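Local coordinates for protein maquette-3 (Escherichia coli, PDB 6Z0C) that is an artificial four-helix bundle of no known natural function, designed in silico to carry charged ion-pair networks buried in its hydrophobic core, at residues 83-88 against 112-117; 76-81 against 119-124; 70-75 against 130-135; 32-37 against 166-171. All coordinates share one frame; numbering follows the deposited sequence.

Contact 1 of 4, residues 83-88 against 112-117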
# COMPACT_ATOMS: atom_id res chain seq x y z
N GLN A 83 -0.02 7.00 8.95
CA GLN A 83 -0.15 8.48 8.95
C GLN A 83 -0.09 8.99 10.39
O GLN A 83 0.60 10.00 10.64
CB GLN A 83 -1.41 8.92 8.21
CG GLN A 83 -1.27 10.26 7.49
CD GLN A 83 -1.82 10.26 6.08
OE1 GLN A 83 -1.16 10.71 5.14
NE2 GLN A 83 -3.03 9.76 5.92
N GLN A 84 -0.75 8.29 11.32
CA GLN A 84 -0.78 8.61 12.77
C GLN A 84 0.62 8.45 13.36
O GLN A 84 1.07 9.36 14.08
CB GLN A 84 -1.82 7.75 13.49
CG GLN A 84 -3.26 8.14 13.16
CD GLN A 84 -4.27 7.08 13.50
OE1 GLN A 84 -3.94 5.99 13.98
NE2 GLN A 84 -5.54 7.38 13.23
N LEU A 85 1.30 7.34 13.06
CA LEU A 85 2.69 7.07 13.53
C LEU A 85 3.65 8.12 12.95
O LEU A 85 4.57 8.54 13.67
CB LEU A 85 3.12 5.66 13.12
CG LEU A 85 2.39 4.52 13.83
CD1 LEU A 85 2.71 3.19 13.17
CD2 LEU A 85 2.74 4.48 15.31
N LEU A 86 3.43 8.54 11.70
CA LEU A 86 4.28 9.56 11.02
C LEU A 86 4.20 10.90 11.76
O LEU A 86 5.24 11.57 11.89
CB LEU A 86 3.84 9.68 9.56
CG LEU A 86 4.69 10.62 8.69
CD1 LEU A 86 6.15 10.19 8.67
CD2 LEU A 86 4.12 10.68 7.28
N GLN A 87 3.02 11.31 12.23
CA GLN A 87 2.88 12.59 12.98
C GLN A 87 3.63 12.47 14.32
O GLN A 87 4.25 13.47 14.73
CB GLN A 87 1.41 12.96 13.18
CG GLN A 87 1.21 14.37 13.74
CD GLN A 87 2.00 15.42 12.99
OE1 GLN A 87 1.98 15.48 11.76
NE2 GLN A 87 2.70 16.27 13.72
N GLU A 88 3.58 11.30 14.97
CA GLU A 88 4.29 11.04 16.26
C GLU A 88 5.81 11.08 16.01
O GLU A 88 6.55 11.60 16.87
CB GLU A 88 3.87 9.71 16.86
CG GLU A 88 2.41 9.67 17.26
CD GLU A 88 1.97 8.41 18.01
OE1 GLU A 88 0.75 8.16 18.07
OE2 GLU A 88 2.85 7.71 18.54
N GLN A 112 13.25 5.63 16.96
CA GLN A 112 13.61 4.35 16.29
C GLN A 112 12.45 3.36 16.43
O GLN A 112 12.17 2.65 15.45
CB GLN A 112 14.93 3.83 16.85
CG GLN A 112 16.11 4.67 16.42
CD GLN A 112 17.43 4.09 16.87
OE1 GLN A 112 17.60 3.73 18.04
NE2 GLN A 112 18.37 4.00 15.95
N GLN A 113 11.78 3.34 17.59
CA GLN A 113 10.58 2.50 17.84
C GLN A 113 9.47 2.88 16.85
O GLN A 113 8.85 1.97 16.28
CB GLN A 113 10.09 2.65 19.28
CG GLN A 113 10.95 1.90 20.30
CD GLN A 113 10.71 2.40 21.71
OE1 GLN A 113 9.66 2.96 22.02
NE2 GLN A 113 11.69 2.19 22.57
N LEU A 114 9.23 4.18 16.65
CA LEU A 114 8.18 4.66 15.71
C LEU A 114 8.57 4.29 14.27
O LEU A 114 7.72 3.74 13.55
CB LEU A 114 8.00 6.17 15.87
CG LEU A 114 7.25 6.59 17.13
CD1 LEU A 114 7.40 8.08 17.39
CD2 LEU A 114 5.78 6.21 17.04
N ALA A 115 9.81 4.57 13.86
CA ALA A 115 10.30 4.30 12.49
C ALA A 115 10.23 2.80 12.19
O ALA A 115 9.89 2.44 11.05
CB ALA A 115 11.69 4.85 12.31
N GLN A 116 10.51 1.94 13.18
CA GLN A 116 10.46 0.46 13.03
C GLN A 116 9.00 -0.00 12.90
O GLN A 116 8.74 -0.90 12.08
CB GLN A 116 11.16 -0.25 14.19
CG GLN A 116 12.65 -0.44 13.96
CD GLN A 116 12.95 -1.35 12.79
OE1 GLN A 116 12.26 -2.33 12.55
NE2 GLN A 116 14.00 -1.03 12.06
N LYS A 117 8.08 0.57 13.69
CA LYS A 117 6.63 0.25 13.60
C LYS A 117 6.14 0.58 12.19
O LYS A 117 5.43 -0.25 11.60
CB LYS A 117 5.83 1.00 14.67
CG LYS A 117 5.94 0.42 16.08
CD LYS A 117 5.09 1.14 17.10
CE LYS A 117 5.32 0.65 18.51
NZ LYS A 117 4.38 1.28 19.46
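L85 and L114 meet methyl against methyl, with CD2 of L85 3.9 Å from CD2 of L114. This apolar pair sits where the backbones come nearest, the CA of L85 lying 6.4 Å from the CA of L114. Helix 52-99 and helix 105-144 run antiparallel here, the N-to-C directions of the two short segments making an angle of 159°. In both leucines CG stands beside the backbone N (chi1 -69° in L85, -75° in L114), and each sends its branched end into the seam from its own helix. The second branch of L85 lies on the stem of K117, CD1 of L85 being 4.1 Å from CB of K117, so one leucine spans a turn of the partner helix. Further along the same seam L85 also packs on I118, and L114 on L89 and T92.

The second kind of contact sets a charged side chain against an apolar one. E88 extends across L114 at about a right angle. CB of E88 lies 3.9 Å from CD1 of L114, and OE2 of E88 is 3.6 Å from CD2 of L114. CD1 of L114 also rests 3.7 Å from the backbone O of E88, an oxygen that accepts a hydrogen bond from OG1 of T92.

Between opposite charges there is only distance: OE2 of E88 and NZ of K117 stand 6.7 Å apart. No hydrogen bond crosses the two segments. The chemistry is therefore van der Waals packing of leucine methyls against each other, the stem of K117, and the stem and one carboxylate oxygen of E88, with probably no more than a weak long-range attraction between the charged ends.

Contact 2 of 4, residues 76-81 against 119-124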
# COMPACT_ATOMS: atom_id res chain seq x y z
N GLN A 76 -6.36 0.34 3.74
CA GLN A 76 -6.80 1.73 4.05
C GLN A 76 -6.52 2.03 5.53
O GLN A 76 -5.99 3.11 5.82
CB GLN A 76 -8.29 1.91 3.75
CG GLN A 76 -8.56 2.39 2.34
CD GLN A 76 -8.45 3.89 2.20
OE1 GLN A 76 -8.71 4.65 3.13
NE2 GLN A 76 -8.07 4.35 1.01
N GLN A 77 -6.88 1.10 6.42
CA GLN A 77 -6.71 1.24 7.89
C GLN A 77 -5.21 1.22 8.22
O GLN A 77 -4.79 2.01 9.08
CB GLN A 77 -7.50 0.14 8.60
CG GLN A 77 -9.00 0.35 8.52
CD GLN A 77 -9.81 -0.84 8.98
OE1 GLN A 77 -9.28 -1.83 9.48
NE2 GLN A 77 -11.12 -0.75 8.82
N THR A 78 -4.43 0.37 7.54
CA THR A 78 -2.95 0.29 7.70
C THR A 78 -2.31 1.63 7.30
O THR A 78 -1.45 2.11 8.06
CB THR A 78 -2.38 -0.90 6.90
OG1 THR A 78 -3.05 -2.07 7.36
CG2 THR A 78 -0.88 -1.06 7.07
N ALA A 79 -2.71 2.21 6.17
CA ALA A 79 -2.19 3.50 5.66
C ALA A 79 -2.53 4.62 6.66
O ALA A 79 -1.66 5.48 6.88
CB ALA A 79 -2.74 3.79 4.29
N GLN A 80 -3.73 4.59 7.24
CA GLN A 80 -4.19 5.55 8.28
C GLN A 80 -3.29 5.44 9.52
O GLN A 80 -2.86 6.49 10.02
CB GLN A 80 -5.65 5.29 8.62
CG GLN A 80 -6.26 6.32 9.56
CD GLN A 80 -7.72 6.06 9.80
OE1 GLN A 80 -8.49 5.81 8.87
NE2 GLN A 80 -8.13 6.12 11.06
N GLU A 81 -3.03 4.22 9.99
CA GLU A 81 -2.18 3.94 11.17
C GLU A 81 -0.76 4.48 10.92
O GLU A 81 -0.18 5.09 11.84
CB GLU A 81 -2.19 2.44 11.46
CG GLU A 81 -1.44 2.04 12.72
CD GLU A 81 -1.44 0.54 13.00
OE1 GLU A 81 -2.35 -0.15 12.49
OE2 GLU A 81 -0.54 0.08 13.71
N GLN A 119 7.97 0.87 9.40
CA GLN A 119 8.65 -0.11 8.51
C GLN A 119 7.88 -1.44 8.51
O GLN A 119 7.65 -1.99 7.41
CB GLN A 119 10.11 -0.30 8.94
CG GLN A 119 10.83 -1.40 8.17
CD GLN A 119 12.33 -1.36 8.39
OE1 GLN A 119 12.84 -0.60 9.20
NE2 GLN A 119 13.04 -2.20 7.66
N GLN A 120 7.50 -1.94 9.69
CA GLN A 120 6.77 -3.23 9.86
C GLN A 120 5.39 -3.14 9.19
O GLN A 120 5.00 -4.13 8.53
CB GLN A 120 6.67 -3.61 11.34
CG GLN A 120 7.99 -4.09 11.93
CD GLN A 120 7.97 -4.23 13.43
OE1 GLN A 120 7.13 -3.66 14.12
NE2 GLN A 120 8.93 -4.99 13.95
N LEU A 121 4.69 -2.01 9.32
CA LEU A 121 3.38 -1.77 8.65
C LEU A 121 3.55 -1.83 7.12
O LEU A 121 2.71 -2.45 6.46
CB LEU A 121 2.80 -0.40 9.06
CG LEU A 121 2.20 -0.29 10.46
CD1 LEU A 121 1.63 1.10 10.67
CD2 LEU A 121 1.13 -1.35 10.71
N LEU A 122 4.60 -1.20 6.59
CA LEU A 122 4.87 -1.13 5.13
C LEU A 122 5.25 -2.52 4.60
O LEU A 122 4.86 -2.84 3.46
CB LEU A 122 5.99 -0.13 4.84
CG LEU A 122 5.68 1.33 5.18
CD1 LEU A 122 6.92 2.18 4.97
CD2 LEU A 122 4.52 1.86 4.37
N GLN A 123 6.01 -3.30 5.37
CA GLN A 123 6.43 -4.67 4.97
C GLN A 123 5.19 -5.56 4.86
O GLN A 123 5.06 -6.26 3.85
CB GLN A 123 7.50 -5.20 5.93
CG GLN A 123 8.86 -4.57 5.68
CD GLN A 123 9.91 -5.00 6.68
OE1 GLN A 123 9.71 -5.90 7.49
NE2 GLN A 123 11.06 -4.35 6.62
N LYS A 124 4.30 -5.51 5.86
CA LYS A 124 2.99 -6.22 5.88
C LYS A 124 2.19 -5.78 4.65
O LYS A 124 1.70 -6.65 3.90
CB LYS A 124 2.26 -5.92 7.19
CG LYS A 124 0.84 -6.45 7.31
CD LYS A 124 0.10 -5.88 8.52
CE LYS A 124 -1.41 -5.98 8.44
NZ LYS A 124 -1.92 -7.16 9.18
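Around T78 and L121, whose CA atoms are 6.7 Å apart, helix 52-99 and helix 105-144 run antiparallel, the axes of their short segments passing 10.1 Å from each other at an angle of 161°. Two such consecutive, antiparallel helices form one side of the four-helix bundle, and L121 is the main apolar side chain between them here.

The side chains of T78 and L121 lie alongside, pointing opposite ways. The methyl of T78 is turned anti to its own backbone N, and CG2 of T78 comes within 3.9 Å of the backbone O of L121, with CD2 of L121 slightly farther off. The hydroxyl stands beside the backbone N instead (chi1 -57°), where OG1 of T78 hydrogen-bonds to O of T74 one turn back in the same helix. The hydroxyl is thus held within its own helix, and the methyl faces L121.

E81 crosses L121 at about a right angle, fully stretched, with its CG anti to the backbone N (chi1 -175°). CG of E81 lies 3.8 Å from CD1 of L121, so the glutamate's aliphatic stem takes part as well as its charged end. At that end the carboxylate straddles both branches: CD of E81 is 3.9 Å from CD1 and likewise 3.9 Å from CD2 of L121, while OE2 of E81 reaches CD2 of L121 at 3.7 Å.

Contact 3 of 4, residues 70-75 against 130-135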
# COMPACT_ATOMS: atom_id res chain seq x y z
N GLU A 70 -12.15 -6.96 0.89
CA GLU A 70 -12.02 -6.76 2.35
C GLU A 70 -10.56 -6.46 2.68
O GLU A 70 -10.32 -5.60 3.54
CB GLU A 70 -12.55 -7.94 3.16
CG GLU A 70 -12.59 -7.69 4.67
CD GLU A 70 -13.01 -6.30 5.13
OE1 GLU A 70 -12.17 -5.60 5.75
OE2 GLU A 70 -14.18 -5.92 4.88
N LEU A 71 -9.61 -7.11 2.01
CA LEU A 71 -8.16 -6.87 2.24
C LEU A 71 -7.82 -5.40 1.91
O LEU A 71 -7.06 -4.80 2.68
CB LEU A 71 -7.29 -7.81 1.40
CG LEU A 71 -5.81 -7.44 1.40
CD1 LEU A 71 -5.23 -7.54 2.80
CD2 LEU A 71 -5.03 -8.30 0.43
N LEU A 72 -8.32 -4.86 0.80
CA LEU A 72 -8.07 -3.45 0.40
C LEU A 72 -8.52 -2.51 1.52
O LEU A 72 -7.81 -1.52 1.77
CB LEU A 72 -8.78 -3.13 -0.92
CG LEU A 72 -8.11 -3.67 -2.18
CD1 LEU A 72 -8.93 -3.31 -3.41
CD2 LEU A 72 -6.69 -3.14 -2.32
N GLU A 73 -9.65 -2.80 2.17
CA GLU A 73 -10.18 -1.96 3.28
C GLU A 73 -9.22 -2.06 4.48
O GLU A 73 -9.04 -1.04 5.15
CB GLU A 73 -11.62 -2.35 3.62
CG GLU A 73 -12.61 -2.03 2.50
CD GLU A 73 -12.92 -0.56 2.27
OE1 GLU A 73 -12.33 0.29 2.98
OE2 GLU A 73 -13.74 -0.26 1.38
N THR A 74 -8.60 -3.23 4.70
CA THR A 74 -7.52 -3.43 5.70
C THR A 74 -6.33 -2.52 5.37
O THR A 74 -5.76 -1.93 6.31
CB THR A 74 -7.07 -4.90 5.77
OG1 THR A 74 -8.14 -5.65 6.33
CG2 THR A 74 -5.82 -5.10 6.60
N LEU A 75 -5.96 -2.42 4.10
CA LEU A 75 -4.81 -1.58 3.64
C LEU A 75 -5.11 -0.10 3.92
O LEU A 75 -4.18 0.62 4.31
CB LEU A 75 -4.54 -1.84 2.15
CG LEU A 75 -4.01 -3.24 1.81
CD1 LEU A 75 -3.65 -3.32 0.34
CD2 LEU A 75 -2.81 -3.61 2.67
N ALA A 130 1.44 -7.72 -2.87
CA ALA A 130 2.19 -8.70 -3.69
C ALA A 130 1.36 -9.98 -3.87
O ALA A 130 1.30 -10.50 -4.99
CB ALA A 130 3.53 -9.00 -3.06
N LYS A 131 0.75 -10.46 -2.78
CA LYS A 131 -0.09 -11.69 -2.77
C LYS A 131 -1.34 -11.46 -3.63
O LYS A 131 -1.65 -12.33 -4.46
CB LYS A 131 -0.43 -12.09 -1.34
CG LYS A 131 -1.32 -13.32 -1.19
CD LYS A 131 -0.98 -14.46 -2.15
CE LYS A 131 -1.51 -15.81 -1.70
NZ LYS A 131 -2.99 -15.82 -1.60
N GLN A 132 -2.03 -10.33 -3.46
CA GLN A 132 -3.25 -10.02 -4.24
C GLN A 132 -2.88 -9.95 -5.73
O GLN A 132 -3.63 -10.50 -6.55
CB GLN A 132 -3.92 -8.74 -3.75
CG GLN A 132 -5.28 -8.50 -4.40
CD GLN A 132 -6.10 -7.44 -3.71
OE1 GLN A 132 -6.41 -6.39 -4.28
NE2 GLN A 132 -6.48 -7.71 -2.47
N LEU A 133 -1.74 -9.35 -6.05
CA LEU A 133 -1.21 -9.22 -7.44
C LEU A 133 -0.99 -10.62 -8.04
O LEU A 133 -1.41 -10.84 -9.19
CB LEU A 133 0.08 -8.40 -7.39
CG LEU A 133 0.76 -8.13 -8.73
CD1 LEU A 133 -0.19 -7.45 -9.71
CD2 LEU A 133 1.99 -7.26 -8.50
N GLU A 134 -0.38 -11.53 -7.28
CA GLU A 134 -0.15 -12.94 -7.71
C GLU A 134 -1.49 -13.60 -8.05
O GLU A 134 -1.58 -14.24 -9.11
CB GLU A 134 0.59 -13.74 -6.64
CG GLU A 134 2.07 -13.46 -6.61
CD GLU A 134 2.83 -14.29 -5.58
OE1 GLU A 134 2.69 -15.53 -5.61
OE2 GLU A 134 3.53 -13.69 -4.75
N ASP A 135 -2.49 -13.45 -7.18
CA ASP A 135 -3.84 -14.05 -7.34
C ASP A 135 -4.52 -13.46 -8.60
O ASP A 135 -5.21 -14.23 -9.31
CB ASP A 135 -4.68 -13.87 -6.07
CG ASP A 135 -4.20 -14.72 -4.90
OD1 ASP A 135 -3.42 -15.66 -5.13
OD2 ASP A 135 -4.62 -14.43 -3.77
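Extended torsions in Q132 (chi1 -172°, chi2 166°) carry its amide straight off helix 105-144 and onto two successive leucines of helix 52-99, L71 and L72. L71 turns its CG anti to the backbone N (chi1 170°), whereas in L72 CG stands beside the backbone N; these different first torsions bring CD2 of each leucine to the amide, L71 at the nitrogen and L72 at the oxygen. NE2 of Q132 lies 3.3 Å from CD2 of L71, a tight approach, and 3.9 Å from CG of L71, the two side chains running past one another head to tail. OE1 of Q132 is 3.8 Å from CD2 of L72, with L72 crossing the glutamine chain at about a right angle.

The backbones are well apart here, 8.7 Å between CA of L71 and CA of Q132, and the long glutamine bridges that gap. K35 of helix 4-48 packs on both L72 and Q132, which brings a third helix of the bundle against the contact. On the outer side of helix 105-144, NZ of K131 makes a salt bridge at 3.0 Å to OD2 of D135, which offers its syn lone pair; this ion pair stays within its own helix.

Q132 is buried, and its NE2 finds a weak hydrogen bond to O of Q68. The contact thus wedges a polar amide among leucines: no hydrogen bond links the two segments, and the amide's nitrogen has only that weak bond to a backbone carbonyl just outside them.

Contact 4 of 4, residues 32-37 against 166-171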
# COMPACT_ATOMS: atom_id res chain seq x y z
N LEU A 32 -10.48 -0.07 -5.16
CA LEU A 32 -11.77 -0.52 -4.58
C LEU A 32 -12.89 -0.29 -5.60
O LEU A 32 -13.71 -1.22 -5.81
CB LEU A 32 -12.02 0.23 -3.27
CG LEU A 32 -11.22 -0.29 -2.08
CD1 LEU A 32 -11.22 0.72 -0.94
CD2 LEU A 32 -11.76 -1.63 -1.60
N LYS A 33 -12.92 0.89 -6.23
CA LYS A 33 -13.95 1.26 -7.23
C LYS A 33 -13.92 0.25 -8.39
O LYS A 33 -14.97 -0.36 -8.66
CB LYS A 33 -13.76 2.70 -7.71
CG LYS A 33 -14.86 3.21 -8.64
CD LYS A 33 -14.64 4.63 -9.13
CE LYS A 33 -14.49 5.64 -8.01
NZ LYS A 33 -14.49 7.03 -8.52
N ILE A 34 -12.77 0.07 -9.05
CA ILE A 34 -12.69 -0.85 -10.23
C ILE A 34 -12.98 -2.28 -9.78
O ILE A 34 -13.66 -2.99 -10.55
CB ILE A 34 -11.36 -0.75 -11.01
CG1 ILE A 34 -11.40 -1.68 -12.23
CG2 ILE A 34 -10.15 -1.05 -10.12
CD1 ILE A 34 -10.34 -1.42 -13.27
N LYS A 35 -12.50 -2.71 -8.61
CA LYS A 35 -12.63 -4.13 -8.17
C LYS A 35 -14.11 -4.43 -7.89
O LYS A 35 -14.56 -5.53 -8.26
CB LYS A 35 -11.68 -4.45 -7.02
CG LYS A 35 -10.24 -4.67 -7.47
CD LYS A 35 -9.31 -5.25 -6.42
CE LYS A 35 -9.71 -6.63 -5.94
NZ LYS A 35 -9.61 -7.65 -7.01
N LEU A 36 -14.86 -3.48 -7.31
CA LEU A 36 -16.31 -3.67 -7.07
C LEU A 36 -17.05 -3.69 -8.41
O LEU A 36 -17.98 -4.51 -8.55
CB LEU A 36 -16.84 -2.56 -6.14
CG LEU A 36 -18.25 -2.78 -5.61
CD1 LEU A 36 -18.43 -4.18 -5.04
CD2 LEU A 36 -18.60 -1.74 -4.55
N GLN A 37 -16.65 -2.85 -9.37
CA GLN A 37 -17.21 -2.85 -10.75
C GLN A 37 -16.98 -4.24 -11.37
O GLN A 37 -17.92 -4.78 -11.97
CB GLN A 37 -16.60 -1.73 -11.59
CG GLN A 37 -17.06 -0.34 -11.18
CD GLN A 37 -16.38 0.78 -11.92
OE1 GLN A 37 -15.29 0.63 -12.47
NE2 GLN A 37 -17.03 1.94 -11.94
N ILE A 166 -4.37 -4.92 -12.55
CA ILE A 166 -2.97 -5.38 -12.30
C ILE A 166 -2.02 -4.18 -12.45
O ILE A 166 -1.12 -4.06 -11.60
CB ILE A 166 -2.60 -6.57 -13.20
CG1 ILE A 166 -3.14 -7.87 -12.59
CG2 ILE A 166 -1.10 -6.64 -13.45
CD1 ILE A 166 -3.11 -9.04 -13.52
N LYS A 167 -2.22 -3.33 -13.46
CA LYS A 167 -1.40 -2.10 -13.66
C LYS A 167 -1.43 -1.25 -12.38
O LYS A 167 -0.35 -0.79 -11.96
CB LYS A 167 -1.91 -1.25 -14.82
CG LYS A 167 -1.52 -1.72 -16.21
CD LYS A 167 -1.90 -0.74 -17.30
CE LYS A 167 -1.51 -1.19 -18.69
NZ LYS A 167 -2.43 -2.24 -19.20
N GLN A 168 -2.62 -1.06 -11.80
CA GLN A 168 -2.83 -0.22 -10.59
C GLN A 168 -2.19 -0.89 -9.36
O GLN A 168 -1.63 -0.16 -8.53
CB GLN A 168 -4.32 0.03 -10.37
CG GLN A 168 -4.94 0.91 -11.45
CD GLN A 168 -6.41 1.15 -11.23
OE1 GLN A 168 -7.21 1.11 -12.17
NE2 GLN A 168 -6.79 1.40 -9.99
N GLN A 169 -2.25 -2.22 -9.25
CA GLN A 169 -1.64 -2.94 -8.09
C GLN A 169 -0.11 -2.84 -8.17
O GLN A 169 0.51 -2.69 -7.11
CB GLN A 169 -2.14 -4.38 -8.01
CG GLN A 169 -3.47 -4.50 -7.28
CD GLN A 169 -4.16 -5.81 -7.54
OE1 GLN A 169 -3.77 -6.57 -8.42
NE2 GLN A 169 -5.20 -6.09 -6.77
N ARG A 170 0.49 -2.88 -9.36
CA ARG A 170 1.95 -2.67 -9.53
C ARG A 170 2.32 -1.23 -9.18
O ARG A 170 3.40 -1.01 -8.62
CB ARG A 170 2.39 -2.96 -10.97
CG ARG A 170 2.24 -4.42 -11.36
CD ARG A 170 3.15 -4.77 -12.51
NE ARG A 170 2.74 -6.02 -13.11
CZ ARG A 170 2.97 -7.22 -12.60
NH1 ARG A 170 3.63 -7.37 -11.47
NH2 ARG A 170 2.54 -8.29 -13.26
N GLU A 171 1.45 -0.28 -9.52
CA GLU A 171 1.62 1.16 -9.18
C GLU A 171 1.62 1.29 -7.65
O GLU A 171 2.49 1.99 -7.11
CB GLU A 171 0.53 1.99 -9.85
CG GLU A 171 1.00 3.35 -10.32
CD GLU A 171 2.13 3.32 -11.33
OE1 GLU A 171 1.90 2.85 -12.47
OE2 GLU A 171 3.25 3.74 -10.98
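In the four-helix bundle, helix 4-48 faces helix 152-194, the first helix against the last, and here the two touch through I34 with Q168 and K35 with Q169. I34 and Q168 reach for each other from opposite directions. I34 has CG1 anti to the backbone N (chi1 -178°), which puts CG2 between the backbone N and the carbonyl carbon; CG2 of I34 is 4.2 Å from NE2 of Q168, and CD1 of I34 is 4.2 Å from OE1 of Q168. OE1 of Q168 is hydrogen-bonded by NE2 of Q164, but NE2 of Q168 is buried by the contact and has no partner in the model.

The second touch is equally loose, CD of K35 standing 4.2 Å from NE2 of Q169. Bends near the end of the lysine chain (chi3 62°, chi4 66°) turn its ammonium into the bundle, where NZ of K35 forms salt bridges to OE1 of E136 and OE2 of E65 and a hydrogen bond to OE1 of Q68. Residues of helices 52-99 and 105-144 thus hold the charge. A lysine buried among carboxylates from neighbouring helices is consistent with the buried charged networks this four-helix bundle was designed around.

From the N terminus, the chain leaves contact 4 on helix 4-48 and closes that loop only on helix 152-194, with 128 residues between. Everything else nests inside it: contact 3, then contact 2, then contact 1, each within the loop of the one before, and none cross. Those three successive contacts zip helix 52-99 to helix 105-144 toward their connection, where G101 and G103 bind a potassium ion together with the C-terminal Q200. Contacts 1 and 2 touch through L85 and L121. Contacts 3 and 4, centres 10 Å apart, meet through L72 with L32 and L133 with R170, bringing all four helices together; contact 1 lies across the chain's centre from contact 4.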